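Local coordinates for adenosine monophosphate-protein transferase (Pyrobaculum aerophilum, PDB 2JB7) that binds AMP and adenosine and may act in nucleotide transfer, although its function is not established, at residues Q14-I19 with V85-N90; V10-G15 with A112-L117. All coordinates share one frame; numbering follows the deposited sequence.

Interaction 1 (Q14-I19 with V85-N90). With AMP (adenosine monophosphate), chain D.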
ATOM      1  N   GLN A  14      31.860   0.150   5.731  1.00 30.21           N
ATOM      2  CA  GLN A  14      31.616  -1.063   4.977  1.00 30.12           C
ATOM      3  C   GLN A  14      30.594  -1.937   5.687  1.00 29.26           C
ATOM      4  O   GLN A  14      30.621  -2.088   6.918  1.00 30.02           O
ATOM      5  CB  GLN A  14      32.922  -1.841   4.761  1.00 31.84           C
ATOM      6  CG  GLN A  14      32.796  -3.039   3.802  1.00 34.74           C
ATOM      7  CD  GLN A  14      32.089  -2.707   2.479  1.00 41.08           C
ATOM      8  OE1 GLN A  14      32.355  -1.679   1.844  1.00 42.65           O
ATOM      9  NE2 GLN A  14      31.188  -3.600   2.051  1.00 46.39           N
ATOM     10  N   GLY A  15      29.678  -2.517   4.912  1.00 28.22           N
ATOM     11  CA  GLY A  15      28.611  -3.312   5.487  1.00 27.86           C
ATOM     12  C   GLY A  15      27.379  -2.562   5.947  1.00 27.19           C
ATOM     13  O   GLY A  15      26.403  -3.193   6.415  1.00 27.97           O
ATOM     14  N   THR A  16      27.409  -1.245   5.856  1.00 26.48           N
ATOM     15  CA  THR A  16      26.210  -0.465   6.190  1.00 25.55           C
ATOM     16  C   THR A  16      25.544   0.077   4.925  1.00 24.78           C
ATOM     17  O   THR A  16      26.180   0.231   3.846  1.00 23.31           O
ATOM     18  CB  THR A  16      26.497   0.694   7.174  1.00 25.89           C
ATOM     19  OG1 THR A  16      27.194   1.760   6.517  1.00 27.97           O
ATOM     20  CG2 THR A  16      27.302   0.213   8.395  1.00 28.07           C
ATOM     21  N   ASN A  17      24.260   0.414   5.098  1.00 22.93           N
ATOM     22  CA  ASN A  17      23.514   1.229   4.180  1.00 22.78           C
ATOM     23  C   ASN A  17      22.891   2.395   4.914  1.00 20.88           C
ATOM     24  O   ASN A  17      22.648   2.318   6.117  1.00 21.08           O
ATOM     25  CB  ASN A  17      22.442   0.445   3.450  1.00 22.02           C
ATOM     26  CG  ASN A  17      23.005  -0.442   2.383  1.00 25.69           C
ATOM     27  OD1 ASN A  17      23.507  -1.550   2.666  1.00 26.24           O
ATOM     28  ND2 ASN A  17      22.945   0.036   1.158  1.00 22.31           N
ATOM     29  N   VAL A  18      22.713   3.511   4.219  1.00 21.09           N
ATOM     30  CA  VAL A  18      22.058   4.657   4.830  1.00 21.17           C
ATOM     31  C   VAL A  18      20.732   4.942   4.112  1.00 21.17           C
ATOM     32  O   VAL A  18      20.638   4.738   2.910  1.00 21.41           O
ATOM     33  CB  VAL A  18      22.974   5.896   4.822  1.00 20.87           C
ATOM     34  CG1 VAL A  18      23.073   6.523   3.406  1.00 22.18           C
ATOM     35  CG2 VAL A  18      22.504   6.923   5.870  1.00 21.58           C
ATOM     36  N   ILE A  19      19.724   5.362   4.881  1.00 19.96           N
ATOM     37  CA  ILE A  19      18.445   5.863   4.348  1.00 19.67           C
ATOM     38  C   ILE A  19      18.247   7.249   4.979  1.00 19.43           C
ATOM     39  O   ILE A  19      18.322   7.408   6.210  1.00 18.77           O
ATOM     40  CB  ILE A  19      17.290   4.899   4.661  1.00 19.60           C
ATOM     41  CG1 ILE A  19      17.567   3.525   4.026  1.00 20.80           C
ATOM     42  CG2 ILE A  19      15.910   5.466   4.157  1.00 19.67           C
ATOM     43  CD1 ILE A  19      16.594   2.453   4.566  1.00 19.04           C
ATOM     44  N   VAL A  85      17.553  10.016   9.649  1.00 19.37           N
ATOM     45  CA  VAL A  85      18.657   9.221   9.164  1.00 19.07           C
ATOM     46  C   VAL A  85      18.617   7.850   9.776  1.00 19.58           C
ATOM     47  O   VAL A  85      18.415   7.694  10.979  1.00 20.93           O
ATOM     48  CB  VAL A  85      20.009   9.864   9.493  1.00 19.60           C
ATOM     49  CG1 VAL A  85      21.158   8.947   9.085  1.00 21.72           C
ATOM     50  CG2 VAL A  85      20.085  11.279   8.819  1.00 20.36           C
ATOM     51  N   ILE A  86      18.765   6.860   8.919  1.00 19.14           N
ATOM     52  CA  ILE A  86      18.806   5.448   9.303  1.00 19.71           C
ATOM     53  C   ILE A  86      20.069   4.825   8.755  1.00 19.95           C
ATOM     54  O   ILE A  86      20.352   4.950   7.582  1.00 20.12           O
ATOM     55  CB  ILE A  86      17.591   4.661   8.763  1.00 19.61           C
ATOM     56  CG1 ILE A  86      16.296   5.214   9.346  1.00 19.94           C
ATOM     57  CG2 ILE A  86      17.739   3.132   9.079  1.00 18.33           C
ATOM     58  CD1 ILE A  86      15.066   4.677   8.609  1.00 21.36           C
ATOM     59  N   TYR A  87      20.853   4.210   9.638  1.00 20.13           N
ATOM     60  CA  TYR A  87      21.917   3.326   9.245  1.00 20.25           C
ATOM     61  C   TYR A  87      21.559   1.903   9.615  1.00 20.67           C
ATOM     62  O   TYR A  87      21.127   1.617  10.733  1.00 20.79           O
ATOM     63  CB  TYR A  87      23.248   3.699   9.941  1.00 22.02           C
ATOM     64  CG  TYR A  87      24.014   4.873   9.347  1.00 21.02           C
ATOM     65  CD1 TYR A  87      25.045   4.677   8.427  1.00 22.79           C
ATOM     66  CD2 TYR A  87      23.706   6.167   9.686  1.00 21.34           C
ATOM     67  CE1 TYR A  87      25.753   5.756   7.923  1.00 20.95           C
ATOM     68  CE2 TYR A  87      24.422   7.242   9.194  1.00 23.60           C
ATOM     69  CZ  TYR A  87      25.427   7.048   8.317  1.00 23.43           C
ATOM     70  OH  TYR A  87      26.126   8.143   7.859  1.00 23.59           O
ATOM     71  N   ILE A  88      21.795   0.989   8.684  1.00 21.34           N
ATOM     72  CA  ILE A  88      21.464  -0.413   8.891  1.00 22.20           C
ATOM     73  C   ILE A  88      22.608  -1.369   8.524  1.00 22.48           C
ATOM     74  O   ILE A  88      23.334  -1.164   7.546  1.00 21.97           O
ATOM     75  CB  ILE A  88      20.206  -0.878   8.104  1.00 22.29           C
ATOM     76  CG1 ILE A  88      20.269  -0.516   6.612  1.00 23.48           C
ATOM     77  CG2 ILE A  88      18.867  -0.355   8.742  1.00 23.26           C
ATOM     78  CD1 ILE A  88      19.115  -1.036   5.816  1.00 22.87           C
ATOM     79  N   ARG A  89      22.704  -2.427   9.309  1.00 23.63           N
ATOM     80  CA  ARG A  89      23.541  -3.580   9.005  1.00 24.06           C
ATOM     81  C   ARG A  89      22.645  -4.818   9.042  1.00 24.26           C
ATOM     82  O   ARG A  89      21.616  -4.834   9.717  1.00 24.49           O
ATOM     83  CB  ARG A  89      24.630  -3.735  10.077  1.00 25.14           C
ATOM     84  CG  ARG A  89      25.767  -2.774  10.014  1.00 26.79           C
ATOM     85  CD  ARG A  89      26.759  -3.048  11.138  1.00 27.61           C
ATOM     86  NE  ARG A  89      27.821  -2.056  11.178  1.00 29.56           N
ATOM     87  CZ  ARG A  89      28.878  -2.030  10.361  1.00 33.22           C
ATOM     88  NH1 ARG A  89      29.032  -2.929   9.378  1.00 35.57           N
ATOM     89  NH2 ARG A  89      29.796  -1.067  10.503  1.00 34.33           N
ATOM     90  N   ASN A  90      23.058  -5.890   8.365  1.00 23.46           N
ATOM     91  CA  ASN A  90      22.320  -7.173   8.398  1.00 23.76           C
ATOM     92  C   ASN A  90      20.944  -7.105   7.752  1.00 23.08           C
ATOM     93  O   ASN A  90      20.077  -7.961   7.954  1.00 23.71           O
ATOM     94  CB  ASN A  90      22.218  -7.761   9.828  1.00 24.12           C
ATOM     95  CG  ASN A  90      23.564  -7.886  10.485  1.00 27.80           C
ATOM     96  OD1 ASN A  90      24.605  -8.067   9.821  1.00 29.38           O
ATOM     97  ND2 ASN A  90      23.566  -7.826  11.805  1.00 35.57           N
TER
HETATM   98  P   AMP D1168      26.646  -1.797  -5.461  0.60 38.57           P
HETATM   99  O1P AMP D1168      26.863  -2.876  -4.414  0.60 38.19           O
HETATM  100  O2P AMP D1168      26.858  -2.315  -6.853  0.60 39.81           O
HETATM  101  O3P AMP D1168      27.365  -0.493  -5.170  0.60 38.43           O
HETATM  102  O5' AMP D1168      25.017  -1.545  -5.438  0.60 34.44           O
HETATM  103  C5' AMP D1168      24.310  -0.297  -5.328  0.60 31.27           C
HETATM  104  C4' AMP D1168      23.393  -0.281  -4.104  1.00 28.54           C
HETATM  105  O4' AMP D1168      22.409  -1.332  -4.125  1.00 26.06           O
HETATM  106  C3' AMP D1168      24.188  -0.462  -2.818  1.00 27.61           C
HETATM  107  O3' AMP D1168      24.762   0.764  -2.349  1.00 27.08           O
HETATM  108  C2' AMP D1168      23.120  -0.993  -1.896  1.00 26.01           C
HETATM  109  O2' AMP D1168      22.357   0.084  -1.317  1.00 25.47           O
HETATM  110  C1' AMP D1168      22.228  -1.824  -2.805  1.00 25.74           C
HETATM  111  N9  AMP D1168      22.604  -3.249  -2.866  1.00 24.60           N
HETATM  112  C8  AMP D1168      23.789  -3.739  -3.291  1.00 26.75           C
HETATM  113  N7  AMP D1168      23.798  -5.101  -3.254  1.00 22.82           N
HETATM  114  C5  AMP D1168      22.582  -5.486  -2.783  1.00 22.94           C
HETATM  115  C6  AMP D1168      21.905  -6.757  -2.510  1.00 24.81           C
HETATM  116  N6  AMP D1168      22.517  -7.967  -2.682  1.00 26.23           N
HETATM  117  N1  AMP D1168      20.633  -6.733  -2.074  1.00 25.18           N
HETATM  118  C2  AMP D1168      19.971  -5.586  -1.879  1.00 25.16           C
HETATM  119  N3  AMP D1168      20.525  -4.388  -2.110  1.00 25.34           N
HETATM  120  C4  AMP D1168      21.800  -4.276  -2.559  1.00 24.71           C
HETATM  121  O   HOH W   1      25.706  -5.711   7.184  1.00 26.42           O
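Strands 17-19 and 85-89 run antiparallel, their axes 4.7 Å apart at closest approach and 156° between directions, with Asn-17 opposite Ile-88, Val-18 opposite Tyr-87 and Ile-19 opposite Ile-86. Asn-17 and Ile-88 exchange two backbone hydrogen bonds, as do Ile-19 and Ile-86, where N of Ile-86 lies 2.8 Å from O of Ile-19; Val-18 and Tyr-87 form the non-hydrogen-bonded pair between them. On their face of the sheet, CG2 of Val-18 sits over the centre of the Tyr-87 ring in a CH-pi contact, 3.8 Å from the centroid. The valine's chi1 of 75° leaves CG2 anti to the backbone N, directing that methyl over the ring face, while the two side chains run side by side. Helix 65-78 also packs against the tyrosine, whose OH is hydrogen-bonded to O of Pro-11. The opposite face carries Asn-17 with Ile-19, Ile-86 and Ile-88; CB of Ile-19 is 4.1 Å from CB of Ile-86, and helix 93-101 covers both.

Beyond the paired residues, the extended Arg-89 side chain reaches back along the loop. Its NH1 donates to O of Gln-14 at 3.0 Å, a bent bond (145° at the hydrogen), while CG2 of Thr-16 rests over the guanidinium face, 3.4 Å from CZ of Arg-89. A salt bridge from NE to Glu-66 further fixes that group. One water links O of Gly-15 to N of Asn-90. These contacts pair two inner strands of a five-stranded antiparallel sheet; near the beginning of strand 17-22, Asn-17 turns its amide to the AMP ribose.

Interaction 2 (V10-G15 with A112-L117). With AMP (adenosine monophosphate), chain D.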
ATOM      1  N   VAL A  10      28.518  12.063   3.626  1.00 26.07           N
ATOM      2  CA  VAL A  10      27.876  11.057   4.451  1.00 25.95           C
ATOM      3  C   VAL A  10      28.822   9.883   4.589  1.00 26.37           C
ATOM      4  O   VAL A  10      29.110   9.222   3.590  1.00 25.90           O
ATOM      5  CB  VAL A  10      26.532  10.544   3.800  1.00 25.57           C
ATOM      6  CG1 VAL A  10      25.882   9.510   4.653  1.00 24.46           C
ATOM      7  CG2 VAL A  10      25.566  11.710   3.565  1.00 25.66           C
ATOM      8  N   PRO A  11      29.329   9.636   5.808  1.00 26.56           N
ATOM      9  CA  PRO A  11      30.159   8.467   6.018  1.00 27.23           C
ATOM     10  C   PRO A  11      29.324   7.181   5.930  1.00 27.10           C
ATOM     11  O   PRO A  11      28.285   7.080   6.567  1.00 26.03           O
ATOM     12  CB  PRO A  11      30.640   8.632   7.463  1.00 27.40           C
ATOM     13  CG  PRO A  11      30.352  10.035   7.849  1.00 28.70           C
ATOM     14  CD  PRO A  11      29.157  10.408   7.057  1.00 26.27           C
ATOM     15  N   ILE A  12      29.799   6.198   5.178  1.00 27.35           N
ATOM     16  CA  ILE A  12      29.110   4.917   5.102  1.00 27.81           C
ATOM     17  C   ILE A  12      30.152   3.812   5.273  1.00 28.73           C
ATOM     18  O   ILE A  12      30.845   3.452   4.309  1.00 30.05           O
ATOM     19  CB  ILE A  12      28.312   4.717   3.804  1.00 27.90           C
ATOM     20  CG1 ILE A  12      27.349   5.893   3.570  1.00 26.52           C
ATOM     21  CG2 ILE A  12      27.561   3.403   3.890  1.00 27.27           C
ATOM     22  CD1 ILE A  12      26.481   5.762   2.350  1.00 27.40           C
ATOM     23  N   PRO A  13      30.307   3.310   6.516  1.00 28.68           N
ATOM     24  CA  PRO A  13      31.246   2.231   6.767  1.00 29.26           C
ATOM     25  C   PRO A  13      30.861   0.974   6.032  1.00 29.36           C
ATOM     26  O   PRO A  13      29.683   0.739   5.761  1.00 27.27           O
ATOM     27  CB  PRO A  13      31.119   1.976   8.263  1.00 28.63           C
ATOM     28  CG  PRO A  13      30.517   3.267   8.853  1.00 29.99           C
ATOM     29  CD  PRO A  13      29.627   3.761   7.744  1.00 28.52           C
ATOM     30  N   GLN A  14      31.860   0.150   5.731  1.00 30.21           N
ATOM     31  CA  GLN A  14      31.616  -1.063   4.977  1.00 30.12           C
ATOM     32  C   GLN A  14      30.594  -1.937   5.687  1.00 29.26           C
ATOM     33  O   GLN A  14      30.621  -2.088   6.918  1.00 30.02           O
ATOM     34  CB  GLN A  14      32.922  -1.841   4.761  1.00 31.84           C
ATOM     35  CG  GLN A  14      32.796  -3.039   3.802  1.00 34.74           C
ATOM     36  CD  GLN A  14      32.089  -2.707   2.479  1.00 41.08           C
ATOM     37  OE1 GLN A  14      32.355  -1.679   1.844  1.00 42.65           O
ATOM     38  NE2 GLN A  14      31.188  -3.600   2.051  1.00 46.39           N
ATOM     39  N   GLY A  15      29.678  -2.517   4.912  1.00 28.22           N
ATOM     40  CA  GLY A  15      28.611  -3.312   5.487  1.00 27.86           C
ATOM     41  C   GLY A  15      27.379  -2.562   5.947  1.00 27.19           C
ATOM     42  O   GLY A  15      26.403  -3.193   6.415  1.00 27.97           O
ATOM     43  N   ALA A 112      18.542   6.033  -0.563  1.00 19.08           N
ATOM     44  CA  ALA A 112      18.775   4.762   0.105  1.00 19.88           C
ATOM     45  C   ALA A 112      19.981   4.132  -0.616  1.00 19.24           C
ATOM     46  O   ALA A 112      19.872   3.803  -1.791  1.00 20.30           O
ATOM     47  CB  ALA A 112      17.563   3.898   0.039  1.00 19.45           C
ATOM     48  N   THR A 113      21.125   4.005   0.068  1.00 20.14           N
ATOM     49  CA  THR A 113      22.354   3.740  -0.661  1.00 21.00           C
ATOM     50  C   THR A 113      23.505   3.384   0.247  1.00 21.56           C
ATOM     51  O   THR A 113      23.481   3.697   1.450  1.00 20.30           O
ATOM     52  CB  THR A 113      22.762   4.977  -1.493  1.00 21.94           C
ATOM     53  OG1 THR A 113      23.717   4.608  -2.508  1.00 24.22           O
ATOM     54  CG2 THR A 113      23.348   6.052  -0.625  1.00 22.84           C
ATOM     55  N   ALA A 114      24.521   2.723  -0.329  1.00 22.58           N
ATOM     56  CA  ALA A 114      25.798   2.520   0.343  1.00 22.31           C
ATOM     57  C   ALA A 114      26.942   3.143  -0.480  1.00 23.09           C
ATOM     58  O   ALA A 114      28.094   2.977  -0.129  1.00 23.48           O
ATOM     59  CB  ALA A 114      26.056   1.022   0.577  1.00 23.76           C
ATOM     60  N   ASN A 115      26.603   3.897  -1.526  1.00 23.76           N
ATOM     61  CA  ASN A 115      27.562   4.666  -2.332  1.00 24.35           C
ATOM     62  C   ASN A 115      28.097   5.890  -1.639  1.00 24.99           C
ATOM     63  O   ASN A 115      27.464   6.407  -0.717  1.00 23.75           O
ATOM     64  CB  ASN A 115      26.904   5.167  -3.615  1.00 24.63           C
ATOM     65  CG  ASN A 115      26.557   4.066  -4.562  1.00 26.01           C
ATOM     66  OD1 ASN A 115      27.209   3.026  -4.602  1.00 29.87           O
ATOM     67  ND2 ASN A 115      25.579   4.314  -5.381  1.00 27.77           N
ATOM     68  N   PRO A 116      29.262   6.402  -2.117  1.00 25.67           N
ATOM     69  CA  PRO A 116      29.687   7.735  -1.750  1.00 24.59           C
ATOM     70  C   PRO A 116      28.489   8.651  -1.919  1.00 24.88           C
ATOM     71  O   PRO A 116      27.805   8.569  -2.933  1.00 23.35           O
ATOM     72  CB  PRO A 116      30.772   8.031  -2.781  1.00 25.28           C
ATOM     73  CG  PRO A 116      31.322   6.762  -3.101  1.00 26.31           C
ATOM     74  CD  PRO A 116      30.226   5.777  -3.038  1.00 25.62           C
ATOM     75  N   LEU A 117      28.218   9.491  -0.927  1.00 24.15           N
ATOM     76  CA  LEU A 117      26.929  10.216  -0.866  1.00 23.41           C
ATOM     77  C   LEU A 117      27.150  11.608  -0.278  1.00 23.89           C
ATOM     78  O   LEU A 117      27.836  11.711   0.730  1.00 23.16           O
ATOM     79  CB  LEU A 117      25.951   9.457  -0.000  1.00 23.46           C
ATOM     80  CG  LEU A 117      24.588  10.062   0.247  1.00 23.60           C
ATOM     81  CD1 LEU A 117      23.803  10.246  -1.081  1.00 23.20           C
ATOM     82  CD2 LEU A 117      23.847   9.170   1.250  1.00 22.67           C
TER
HETATM   83  P   AMP D1168      26.646  -1.797  -5.461  0.60 38.57           P
HETATM   84  O1P AMP D1168      26.863  -2.876  -4.414  0.60 38.19           O
HETATM   85  O2P AMP D1168      26.858  -2.315  -6.853  0.60 39.81           O
HETATM   86  O3P AMP D1168      27.365  -0.493  -5.170  0.60 38.43           O
HETATM   87  O5' AMP D1168      25.017  -1.545  -5.438  0.60 34.44           O
HETATM   88  C5' AMP D1168      24.310  -0.297  -5.328  0.60 31.27           C
HETATM   89  C4' AMP D1168      23.393  -0.281  -4.104  1.00 28.54           C
HETATM   90  O4' AMP D1168      22.409  -1.332  -4.125  1.00 26.06           O
HETATM   91  C3' AMP D1168      24.188  -0.462  -2.818  1.00 27.61           C
HETATM   92  O3' AMP D1168      24.762   0.764  -2.349  1.00 27.08           O
HETATM   93  C2' AMP D1168      23.120  -0.993  -1.896  1.00 26.01           C
HETATM   94  O2' AMP D1168      22.357   0.084  -1.317  1.00 25.47           O
HETATM   95  C1' AMP D1168      22.228  -1.824  -2.805  1.00 25.74           C
HETATM   96  N9  AMP D1168      22.604  -3.249  -2.866  1.00 24.60           N
HETATM   97  C8  AMP D1168      23.789  -3.739  -3.291  1.00 26.75           C
HETATM   98  N7  AMP D1168      23.798  -5.101  -3.254  1.00 22.82           N
HETATM   99  C5  AMP D1168      22.582  -5.486  -2.783  1.00 22.94           C
HETATM  100  C6  AMP D1168      21.905  -6.757  -2.510  1.00 24.81           C
HETATM  101  N6  AMP D1168      22.517  -7.967  -2.682  1.00 26.23           N
HETATM  102  N1  AMP D1168      20.633  -6.733  -2.074  1.00 25.18           N
HETATM  103  C2  AMP D1168      19.971  -5.586  -1.879  1.00 25.16           C
HETATM  104  N3  AMP D1168      20.525  -4.388  -2.110  1.00 25.34           N
HETATM  105  C4  AMP D1168      21.800  -4.276  -2.559  1.00 24.71           C
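Ile-12 packs against the turn at Thr-113 to Asn-115 and the start of strand 117-125 in a mostly apolar, buried contact, where the loop after strand 4-10 meets the connection between strands 108-113 and 117-125. The backbone link is a single hydrogen bond, from N of Val-10 to O of Leu-117 (3.0 Å, 151° at the hydrogen). Beside it the two side chains lie side by side and point the same way, CG2 of Val-10 being 3.8 Å from CG of Leu-117.

Ile-12 reaches farther into the turn. With its chain extended beyond CG1 (chi2 -178°), CD1 comes end-on to the backbone, 3.3 Å from O of Asn-115 and 3.9 Å from CA of Ala-114. Its other branch, CG2, meets CB of Ala-114 at 4.3 Å, so both branches of the isoleucine bear on Ala-114, and CD1 also reaches the carbonyl oxygens of Thr-113 and Asn-115. Val-18 of the neighbouring strand touches both Ile-12 and Leu-117.

The turn has a polar brace of its own: N of Asn-115 donates to OG1 of Thr-113 at 3.1 Å. Asp-136 engages both residues, hydrogen-bonding to OG1 of Thr-113 and ND2 of Asn-115. The backbone N of Ala-114 then donates to the AMP O3' (2.8 Å). This is an ST turn at a strand end, here presenting a main-chain N-H to the ribose in the AMP pocket.

Overall arrangement
From the N terminus, strand 4-10 leads into the loop between strands 4-10 and 17-22, from which both contacts start, sharing Gln-14 and Gly-15. Interaction 1 closes the loop out to 85-90; interaction 2 reaches on to 112-117, so the first nests within the second apart from that overlap. Strand 17-22 lies between 83-89 and 108-113 in the five-stranded sheet, and the backbone pair Val-18 to Thr-113 joins the contacts through it. Interaction 2 also reaches the three-stranded sheet, where 4-10 neighbours 117-125. With centres 7 Å apart, the contacts together connect the two sheets and bring Asn-17 and Ala-114 to the same AMP ribose.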